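Hypothetical protein Paer03002360 (Pseudomonas aeruginosa, PDB 2ERV) hydrolyses the ester bond at the 3 position of lipid A in the bacterial outer membrane, releasing the primary fatty acyl chain of lipopolysaccharide. Local coordinates at residues S13-Y17 against T46-G50. Sequence-based numbering, arbitrary orientation.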
ATOM      1  N   SER A  13      -9.835   1.121  13.785  1.00 29.33           N
ATOM      2  CA  SER A  13     -10.059   2.579  13.747  1.00 31.12           C
ATOM      3  C   SER A  13      -8.880   3.416  14.283  1.00 30.52           C
ATOM      4  O   SER A  13      -9.081   4.557  14.717  1.00 32.57           O
ATOM      5  CB  SER A  13     -11.376   2.950  14.471  1.00 31.47           C
ATOM      6  OG  SER A  13     -12.523   2.418  13.811  1.00 34.06           O
ATOM      7  N   GLY A  14      -7.661   2.875  14.261  1.00 28.50           N
ATOM      8  CA  GLY A  14      -6.474   3.686  14.538  1.00 27.00           C
ATOM      9  C   GLY A  14      -5.978   4.313  13.230  1.00 26.82           C
ATOM     10  O   GLY A  14      -6.186   3.756  12.158  1.00 26.36           O
ATOM     11  N   MET A  15      -5.296   5.448  13.306  1.00 25.82           N
ATOM     12  CA  MET A  15      -4.825   6.188  12.081  1.00 25.54           C
ATOM     13  C   MET A  15      -3.538   5.552  11.568  1.00 24.02           C
ATOM     14  O   MET A  15      -2.799   5.006  12.358  1.00 25.33           O
ATOM     15  CB  MET A  15      -4.492   7.634  12.451  1.00 25.90           C
ATOM     16  CG  MET A  15      -5.699   8.503  12.882  1.00 29.40           C
ATOM     17  SD  MET A  15      -7.032   8.434  11.650  1.00 34.38           S
ATOM     18  CE  MET A  15      -6.269   9.109  10.166  1.00 34.20           C
ATOM     19  N   THR A  16      -3.295   5.618  10.264  1.00 22.55           N
ATOM     20  CA  THR A  16      -2.043   5.229   9.686  1.00 22.31           C
ATOM     21  C   THR A  16      -1.678   6.350   8.768  1.00 23.46           C
ATOM     22  O   THR A  16      -2.568   7.058   8.220  1.00 23.13           O
ATOM     23  CB  THR A  16      -2.171   3.961   8.804  1.00 21.77           C
ATOM     24  OG1 THR A  16      -3.128   4.215   7.757  1.00 22.02           O
ATOM     25  CG2 THR A  16      -2.765   2.774   9.586  1.00 20.82           C
ATOM     26  N   TYR A  17      -0.384   6.549   8.587  1.00 24.12           N
ATOM     27  CA  TYR A  17       0.071   7.639   7.726  1.00 24.79           C
ATOM     28  C   TYR A  17       1.204   7.040   6.959  1.00 24.62           C
ATOM     29  O   TYR A  17       2.082   6.461   7.586  1.00 25.26           O
ATOM     30  CB  TYR A  17       0.614   8.807   8.593  1.00 26.92           C
ATOM     31  CG  TYR A  17      -0.412   9.393   9.524  1.00 29.71           C
ATOM     32  CD1 TYR A  17      -1.324  10.360   9.080  1.00 32.66           C
ATOM     33  CD2 TYR A  17      -0.490   8.966  10.846  1.00 33.78           C
ATOM     34  CE1 TYR A  17      -2.289  10.891   9.951  1.00 33.63           C
ATOM     35  CE2 TYR A  17      -1.431   9.485  11.719  1.00 34.60           C
ATOM     36  CZ  TYR A  17      -2.316  10.437  11.268  1.00 34.51           C
ATOM     37  OH  TYR A  17      -3.251  10.915  12.147  1.00 37.05           O
ATOM     38  N   THR A  46       5.484   3.681   6.915  1.00 24.22           N
ATOM     39  CA  THR A  46       4.128   3.885   7.478  1.00 23.30           C
ATOM     40  C   THR A  46       4.264   4.117   8.943  1.00 24.32           C
ATOM     41  O   THR A  46       5.042   3.431   9.599  1.00 22.88           O
ATOM     42  CB  THR A  46       3.205   2.657   7.217  1.00 24.24           C
ATOM     43  OG1 THR A  46       3.115   2.414   5.790  1.00 22.05           O
ATOM     44  CG2 THR A  46       1.760   2.917   7.682  1.00 22.08           C
ATOM     45  N   TYR A  47       3.528   5.101   9.453  1.00 22.52           N
ATOM     46  CA  TYR A  47       3.387   5.235  10.899  1.00 23.55           C
ATOM     47  C   TYR A  47       1.983   4.759  11.282  1.00 21.78           C
ATOM     48  O   TYR A  47       1.005   5.093  10.610  1.00 21.64           O
ATOM     49  CB  TYR A  47       3.569   6.713  11.335  1.00 24.59           C
ATOM     50  CG  TYR A  47       3.314   6.935  12.801  1.00 27.10           C
ATOM     51  CD1 TYR A  47       4.294   6.631  13.729  1.00 27.07           C
ATOM     52  CD2 TYR A  47       2.114   7.448  13.261  1.00 30.72           C
ATOM     53  CE1 TYR A  47       4.079   6.809  15.079  1.00 29.73           C
ATOM     54  CE2 TYR A  47       1.900   7.638  14.659  1.00 30.38           C
ATOM     55  CZ  TYR A  47       2.898   7.312  15.518  1.00 28.12           C
ATOM     56  OH  TYR A  47       2.764   7.488  16.875  1.00 32.63           O
ATOM     57  N   TRP A  48       1.915   4.002  12.371  1.00 20.77           N
ATOM     58  CA  TRP A  48       0.695   3.386  12.855  1.00 21.86           C
ATOM     59  C   TRP A  48       0.457   3.943  14.229  1.00 22.17           C
ATOM     60  O   TRP A  48       1.264   3.650  15.123  1.00 23.55           O
ATOM     61  CB  TRP A  48       0.917   1.866  13.040  1.00 20.98           C
ATOM     62  CG  TRP A  48       1.285   1.133  11.722  1.00 21.30           C
ATOM     63  CD1 TRP A  48       2.537   1.083  11.125  1.00 20.52           C
ATOM     64  CD2 TRP A  48       0.397   0.457  10.826  1.00 22.63           C
ATOM     65  NE1 TRP A  48       2.476   0.386   9.934  1.00 19.59           N
ATOM     66  CE2 TRP A  48       1.168  -0.006   9.727  1.00 20.40           C
ATOM     67  CE3 TRP A  48      -0.990   0.173  10.837  1.00 22.29           C
ATOM     68  CZ2 TRP A  48       0.598  -0.733   8.661  1.00 20.15           C
ATOM     69  CZ3 TRP A  48      -1.530  -0.544   9.808  1.00 18.91           C
ATOM     70  CH2 TRP A  48      -0.756  -0.988   8.720  1.00 19.70           C
ATOM     71  N   GLU A  49      -0.653   4.640  14.413  1.00 23.56           N
ATOM     72  CA  GLU A  49      -1.087   5.143  15.703  1.00 26.53           C
ATOM     73  C   GLU A  49      -1.156   3.998  16.711  1.00 26.84           C
ATOM     74  O   GLU A  49      -1.533   2.858  16.360  1.00 26.26           O
ATOM     75  CB  GLU A  49      -2.461   5.802  15.583  1.00 26.75           C
ATOM     76  CG  GLU A  49      -2.976   6.443  16.868  1.00 30.94           C
ATOM     77  CD  GLU A  49      -4.434   6.876  16.826  1.00 31.58           C
ATOM     78  OE1 GLU A  49      -5.151   6.672  15.818  1.00 34.33           O
ATOM     79  OE2 GLU A  49      -4.877   7.457  17.848  1.00 38.82           O
ATOM     80  N   GLY A  50      -0.786   4.289  17.960  1.00 26.09           N
ATOM     81  CA  GLY A  50      -0.771   3.254  19.001  1.00 26.37           C
ATOM     82  C   GLY A  50      -2.180   2.817  19.317  1.00 27.87           C
ATOM     83  O   GLY A  50      -3.138   3.446  18.904  1.00 27.91           O
TER
HETATM   84  O   HOH W   1      -2.885   2.315  13.917  1.00 27.55           O
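Thr46 begins the contact with its CG2 methyl, which lies 3.6 Å from Tyr17 O, while its CA makes a CA-H...O contact with the same carbonyl. Tyr47 N donates to Tyr17 O (2.7 Å), and Tyr17 N returns the bond to Tyr47 O, completing an antiparallel hydrogen-bonded pair. The Tyr47 and Tyr17 side chains leave the sheet in the same general direction and meet edge against edge, CD2 to CD2 at 3.9 Å, without stacking; the Tyr47 ring also meets that of His58. Tyr47 O receives a further CA-H...O contact from Thr16 CA (3.2 Å).

Here is a local example of how a transmembrane beta-barrel is built: neighbouring strands 15-24 and 35-48 run antiparallel, and successive residues turn to the lipid-facing and inner surfaces of the wall. Tyr17 and Tyr47 lie on the outside; the buried Thr16 and Trp48, a non-hydrogen-bonded pair, face the interior. Thr16 CG2, set anti to its own carbonyl carbon, comes obliquely to the benzo part of the indole, 3.4 Å from Trp48 CE3, and Thr46 CG2 lies over one face of the indole, near its NE1-CE2 edge. The polar ends bond elsewhere: Trp48 NE1 to Ser59, Thr16 OG1 to Ser141. The Trp48 side chain lies about 6 Å from that of the catalytic Glu140.

Beyond the strand, Glu49 N still donates to Met15 O as in a strand pair, but the return bond from Met15 N goes to a side chain. Extended, with CG anti to the backbone N (chi1 -176°), Glu49 carries OE1 back to accept Met15 N at 2.8 Å through the anti lone pair, a nearly straight bond (165°). A water donates to both Met15 O and Glu49 O, while the Met15 chain, bent at chi2 and chi3, turns from the partner strand and touches a bound detergent molecule.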